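Long-range contacts in Alr4995 protein (Nostoc sp., PDB 6LRF), which acts as a bifunctional enzyme that combines arginine dihydrolase and ornithine cyclodeaminase activities: residues Arg289-His293 / Thr446-Glu450; Pro377-Tyr381 / Val433-Val437. Numbering follows the deposited sequence.

Contact 1 (Arg289-His293 / Thr446-Glu450)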
loop_
_atom_site.group_PDB
_atom_site.type_symbol
_atom_site.label_atom_id
_atom_site.label_comp_id
_atom_site.label_asym_id
_atom_site.label_seq_id
_atom_site.Cartn_x
_atom_site.Cartn_y
_atom_site.Cartn_z
ATOM N N ARG B 289 28.862 -27.043 -19.572
ATOM C CA ARG B 289 28.188 -26.943 -20.862
ATOM C C ARG B 289 26.712 -26.612 -20.637
ATOM O O ARG B 289 26.089 -27.123 -19.704
ATOM C CB ARG B 289 28.358 -28.246 -21.650
ATOM C CG ARG B 289 27.790 -28.248 -23.059
ATOM C CD ARG B 289 28.163 -29.545 -23.762
ATOM N NE ARG B 289 27.413 -29.753 -24.997
ATOM C CZ ARG B 289 27.786 -29.276 -26.180
ATOM N NH1 ARG B 289 28.898 -28.549 -26.280
ATOM N NH2 ARG B 289 27.048 -29.521 -27.261
ATOM N N ILE B 290 26.165 -25.725 -21.465
ATOM C CA ILE B 290 24.744 -25.381 -21.400
ATOM C C ILE B 290 24.155 -25.474 -22.812
ATOM O O ILE B 290 24.763 -25.006 -23.769
ATOM C CB ILE B 290 24.532 -23.975 -20.785
ATOM C CG1 ILE B 290 23.052 -23.617 -20.749
ATOM C CG2 ILE B 290 25.320 -22.912 -21.529
ATOM C CD1 ILE B 290 22.289 -24.392 -19.700
ATOM N N GLU B 291 23.002 -26.134 -22.941
ATOM C CA GLU B 291 22.333 -26.337 -24.227
ATOM C C GLU B 291 20.881 -25.846 -24.205
ATOM O O GLU B 291 20.215 -25.889 -23.171
ATOM C CB GLU B 291 22.333 -27.815 -24.617
ATOM C CG GLU B 291 23.625 -28.366 -25.182
ATOM C CD GLU B 291 23.455 -29.799 -25.712
ATOM O OE1 GLU B 291 22.311 -30.308 -25.687
ATOM O OE2 GLU B 291 24.453 -30.409 -26.167
ATOM N N GLY B 292 20.374 -25.420 -25.359
ATOM C CA GLY B 292 18.989 -24.981 -25.447
ATOM C C GLY B 292 18.818 -23.817 -26.397
ATOM O O GLY B 292 19.625 -23.638 -27.315
ATOM N N HIS B 293 17.763 -23.034 -26.195
ATOM C CA HIS B 293 17.552 -21.823 -26.987
ATOM C C HIS B 293 18.222 -20.658 -26.263
ATOM O O HIS B 293 17.568 -19.808 -25.662
ATOM C CB HIS B 293 16.058 -21.566 -27.208
ATOM C CG HIS B 293 15.341 -22.711 -27.854
ATOM N ND1 HIS B 293 14.348 -23.423 -27.215
ATOM C CD2 HIS B 293 15.487 -23.283 -29.074
ATOM C CE1 HIS B 293 13.904 -24.374 -28.019
ATOM N NE2 HIS B 293 14.584 -24.316 -29.150
ATOM N N THR B 446 12.306 -28.595 -21.307
ATOM C CA THR B 446 12.775 -27.406 -22.030
ATOM C C THR B 446 12.044 -26.117 -21.641
ATOM O O THR B 446 12.675 -25.123 -21.273
ATOM C CB THR B 446 12.647 -27.586 -23.562
ATOM O OG1 THR B 446 13.066 -28.905 -23.940
ATOM C CG2 THR B 446 13.501 -26.550 -24.289
ATOM N N GLU B 447 10.714 -26.144 -21.709
ATOM C CA GLU B 447 9.908 -24.959 -21.423
ATOM C C GLU B 447 10.136 -24.443 -19.995
ATOM O O GLU B 447 10.004 -23.245 -19.732
ATOM C CB GLU B 447 8.418 -25.261 -21.665
ATOM C CG GLU B 447 7.618 -25.659 -20.422
ATOM C CD GLU B 447 6.166 -26.023 -20.729
ATOM O OE1 GLU B 447 5.557 -25.390 -21.623
ATOM O OE2 GLU B 447 5.623 -26.928 -20.058
ATOM N N SER B 448 10.503 -25.343 -19.082
ATOM C CA SER B 448 10.750 -24.969 -17.690
ATOM C C SER B 448 12.038 -24.154 -17.509
ATOM O O SER B 448 11.999 -23.047 -16.954
ATOM C CB SER B 448 10.801 -26.214 -16.797
ATOM O OG SER B 448 11.098 -25.860 -15.449
ATOM N N ARG B 449 13.172 -24.700 -17.964
ATOM C CA ARG B 449 14.474 -24.031 -17.815
ATOM C C ARG B 449 14.489 -22.668 -18.514
ATOM O O ARG B 449 15.266 -21.782 -18.150
ATOM C CB ARG B 449 15.619 -24.899 -18.369
ATOM C CG ARG B 449 15.688 -26.320 -17.825
ATOM C CD ARG B 449 16.921 -27.088 -18.317
ATOM N NE ARG B 449 17.012 -27.134 -19.776
ATOM C CZ ARG B 449 18.029 -26.644 -20.491
ATOM N NH1 ARG B 449 18.007 -26.734 -21.815
ATOM N NH2 ARG B 449 19.069 -26.065 -19.896
ATOM N N GLU B 450 13.623 -22.513 -19.516
ATOM C CA GLU B 450 13.545 -21.285 -20.307
ATOM C C GLU B 450 12.267 -20.508 -19.981
ATOM O O GLU B 450 11.180 -20.884 -20.421
ATOM C CB GLU B 450 13.614 -21.616 -21.804
ATOM C CG GLU B 450 14.922 -22.312 -22.224
ATOM C CD GLU B 450 14.908 -22.808 -23.670
ATOM O OE1 GLU B 450 14.041 -22.343 -24.450
ATOM O OE2 GLU B 450 15.761 -23.663 -24.025
#
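A His-carboxylate hydrogen bond joins the end of strand 280-292, part of a mixed beta-sheet, to the C-terminal end of the short helix 446-449, and illustrates how a helix end can answer the polar groups left where a strand stops. E450, the first residue to leave helical geometry, grips H293 twice: backbone H293 N donates to E450 OE2 at 3.0 Å, nearly linearly, and ring atom H293 ND1 donates to E450 OE1, also at 3.0 Å. The other ring nitrogen, H293 NE2, is taken up by the backbone carbonyl of Q326, so both imidazole nitrogens face acceptors, consistent with a protonated ring. G292 lets this approach happen: a CB there would clash with E450 OE2 and crowd R449 NH1, and its backbone angles are themselves awkward for any other residue. On the same strand, R289 and E291 pair in a salt bridge beside the contact, with R289 also bridged to E332. R449 reaches from the helix with its guanidinium divided between two carbonyls: NH2 serves L353 O, its flank passing I290 CD1, and R449 NH1 donates to E291 O at 2.7 Å.

Contact 2 (Pro377-Tyr381 / Val433-Val437)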
loop_
_atom_site.group_PDB
_atom_site.type_symbol
_atom_site.label_atom_id
_atom_site.label_comp_id
_atom_site.label_asym_id
_atom_site.label_seq_id
_atom_site.Cartn_x
_atom_site.Cartn_y
_atom_site.Cartn_z
ATOM N N PRO B 377 25.541 -34.668 7.297
ATOM C CA PRO B 377 26.995 -34.459 7.304
ATOM C C PRO B 377 27.321 -33.121 6.717
ATOM O O PRO B 377 26.527 -32.587 5.941
ATOM C CB PRO B 377 27.537 -35.584 6.413
ATOM C CG PRO B 377 26.363 -35.991 5.569
ATOM C CD PRO B 377 25.161 -35.814 6.456
ATOM N N ASP B 378 28.483 -32.590 7.073
ATOM C CA ASP B 378 28.865 -31.264 6.634
ATOM C C ASP B 378 28.969 -31.198 5.115
ATOM O O ASP B 378 29.382 -32.158 4.469
ATOM C CB ASP B 378 30.183 -30.860 7.282
ATOM C CG ASP B 378 30.314 -29.365 7.422
ATOM O OD1 ASP B 378 29.712 -28.799 8.370
ATOM O OD2 ASP B 378 31.008 -28.759 6.576
ATOM N N ASP B 379 28.583 -30.054 4.563
ATOM C CA ASP B 379 28.585 -29.798 3.125
ATOM C C ASP B 379 27.546 -30.625 2.364
ATOM O O ASP B 379 27.692 -30.853 1.166
ATOM C CB ASP B 379 29.977 -30.038 2.527
ATOM C CG ASP B 379 30.131 -29.422 1.144
ATOM O OD1 ASP B 379 29.553 -28.332 0.904
ATOM O OD2 ASP B 379 30.807 -30.043 0.297
ATOM N N PHE B 380 26.474 -31.040 3.041
ATOM C CA PHE B 380 25.390 -31.744 2.347
ATOM C C PHE B 380 24.821 -30.870 1.234
ATOM O O PHE B 380 24.717 -29.646 1.364
ATOM C CB PHE B 380 24.279 -32.165 3.325
ATOM C CG PHE B 380 23.558 -31.015 3.967
ATOM C CD1 PHE B 380 24.142 -30.317 5.008
ATOM C CD2 PHE B 380 22.289 -30.645 3.537
ATOM C CE1 PHE B 380 23.493 -29.254 5.600
ATOM C CE2 PHE B 380 21.612 -29.584 4.138
ATOM C CZ PHE B 380 22.219 -28.890 5.169
ATOM N N TYR B 381 24.480 -31.499 0.117
ATOM C CA TYR B 381 23.859 -30.777 -0.962
ATOM C C TYR B 381 22.412 -30.445 -0.571
ATOM O O TYR B 381 21.721 -31.251 0.074
ATOM C CB TYR B 381 23.922 -31.586 -2.251
ATOM C CG TYR B 381 23.044 -31.050 -3.357
ATOM C CD1 TYR B 381 23.472 -30.026 -4.196
ATOM C CD2 TYR B 381 21.792 -31.606 -3.586
ATOM C CE1 TYR B 381 22.642 -29.541 -5.238
ATOM C CE2 TYR B 381 20.963 -31.135 -4.601
ATOM C CZ TYR B 381 21.381 -30.104 -5.414
ATOM O OH TYR B 381 20.521 -29.685 -6.417
ATOM N N VAL B 433 24.507 -39.643 2.642
ATOM C CA VAL B 433 23.963 -38.393 2.166
ATOM C C VAL B 433 24.935 -37.712 1.190
ATOM O O VAL B 433 26.135 -37.656 1.436
ATOM C CB VAL B 433 23.628 -37.459 3.363
ATOM C CG1 VAL B 433 23.439 -36.026 2.902
ATOM C CG2 VAL B 433 22.360 -37.967 4.087
ATOM N N ILE B 434 24.403 -37.220 0.072
ATOM C CA ILE B 434 25.189 -36.485 -0.912
ATOM C C ILE B 434 25.753 -35.190 -0.343
ATOM O O ILE B 434 25.025 -34.380 0.261
ATOM C CB ILE B 434 24.333 -36.190 -2.156
ATOM C CG1 ILE B 434 23.935 -37.520 -2.789
ATOM C CG2 ILE B 434 25.080 -35.290 -3.145
ATOM C CD1 ILE B 434 23.199 -37.386 -4.042
ATOM N N VAL B 435 27.068 -35.027 -0.502
ATOM C CA VAL B 435 27.781 -33.808 -0.116
ATOM C C VAL B 435 28.475 -33.285 -1.363
ATOM O O VAL B 435 28.550 -33.996 -2.372
ATOM C CB VAL B 435 28.823 -34.038 0.995
ATOM C CG1 VAL B 435 28.158 -34.566 2.262
ATOM C CG2 VAL B 435 29.906 -34.995 0.512
ATOM N N ASP B 436 28.980 -32.058 -1.293
ATOM C CA ASP B 436 29.623 -31.420 -2.444
ATOM C C ASP B 436 28.613 -31.258 -3.588
ATOM O O ASP B 436 27.401 -31.229 -3.353
ATOM C CB ASP B 436 30.854 -32.224 -2.894
ATOM C CG ASP B 436 31.929 -31.351 -3.547
ATOM O OD1 ASP B 436 31.705 -30.854 -4.679
ATOM O OD2 ASP B 436 33.007 -31.180 -2.935
ATOM N N VAL B 437 29.097 -31.126 -4.820
ATOM C CA VAL B 437 28.223 -30.774 -5.939
ATOM C C VAL B 437 28.498 -31.603 -7.187
ATOM O O VAL B 437 28.063 -31.258 -8.277
ATOM C CB VAL B 437 28.352 -29.260 -6.308
ATOM C CG1 VAL B 437 27.858 -28.364 -5.157
ATOM C CG2 VAL B 437 29.798 -28.908 -6.667
HETATM O O HOH W 1 26.948 -29.459 -1.336
HETATM O O HOH W 2 22.233 -33.987 0.314
#
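A type II beta turn, P377 to F380, delivers its chain to strand 432-435 as a single antiparallel bridge, an example of a loop docked on a sheet by few backbone bonds. The strand is already bonded to strands 366-369 and 407-413. P377 opens the turn and lays its ring on the valines, CG lying 3.8 Å from V433 CB and 4.0 Å from V435 CG1. D378 follows with its CA-to-CB bond directed away, while its carbonyl O approaches V435 CG1 at 3.5 Å. D379 takes the positive phi of the third turn position, and its carbonyl is a shared acceptor: D436 N donates to D379 O at 3.0 Å, water 1 links D379 O to D436 O, and V435 CA adds a CA-H...O contact. D379 OD2 offers D436 N a further, weak bond, although it lies only 4.1 Å from D436 OD2; the latter is hydrogen-bonded to H340. F380 closes the turn through a weak bond to P377 O. Its CA sits 4.0 Å from V435 CA as the non-hydrogen-bonded pair of the bridge, while its side chain packs on A407 and L424 and its CB meets V433 CG1. Last comes Y381, whose CB rests 4.0 Å from I434 CG2. Its amide supplies the second backbone bond, Y381 N to I434 O at 2.9 Å, and water 2 donates to both Y381 O and I434 O, at 2.8 Å each.

Following the chain from the N terminus, 289-293, at the end of strand 280-292, opens the longer loop. After 293 the chain builds two more strands of the six-stranded sheet and helix 340-352, then passes strand 366-369 to reach 377-381, where the shorter loop begins. The 51 residues that follow include four strands of the seven-stranded sheet, and contact 2 closes that loop at 433-437. Strand 440-442 then leads to helix 446-449, where contact 1 closes the outer loop. The contacts nest without crossing: the inner secures a loop to the seven-stranded sheet, the outer ties the chain just beyond it to the six-stranded one. The centres of contacts 1 and 2 lie about 26 Å apart.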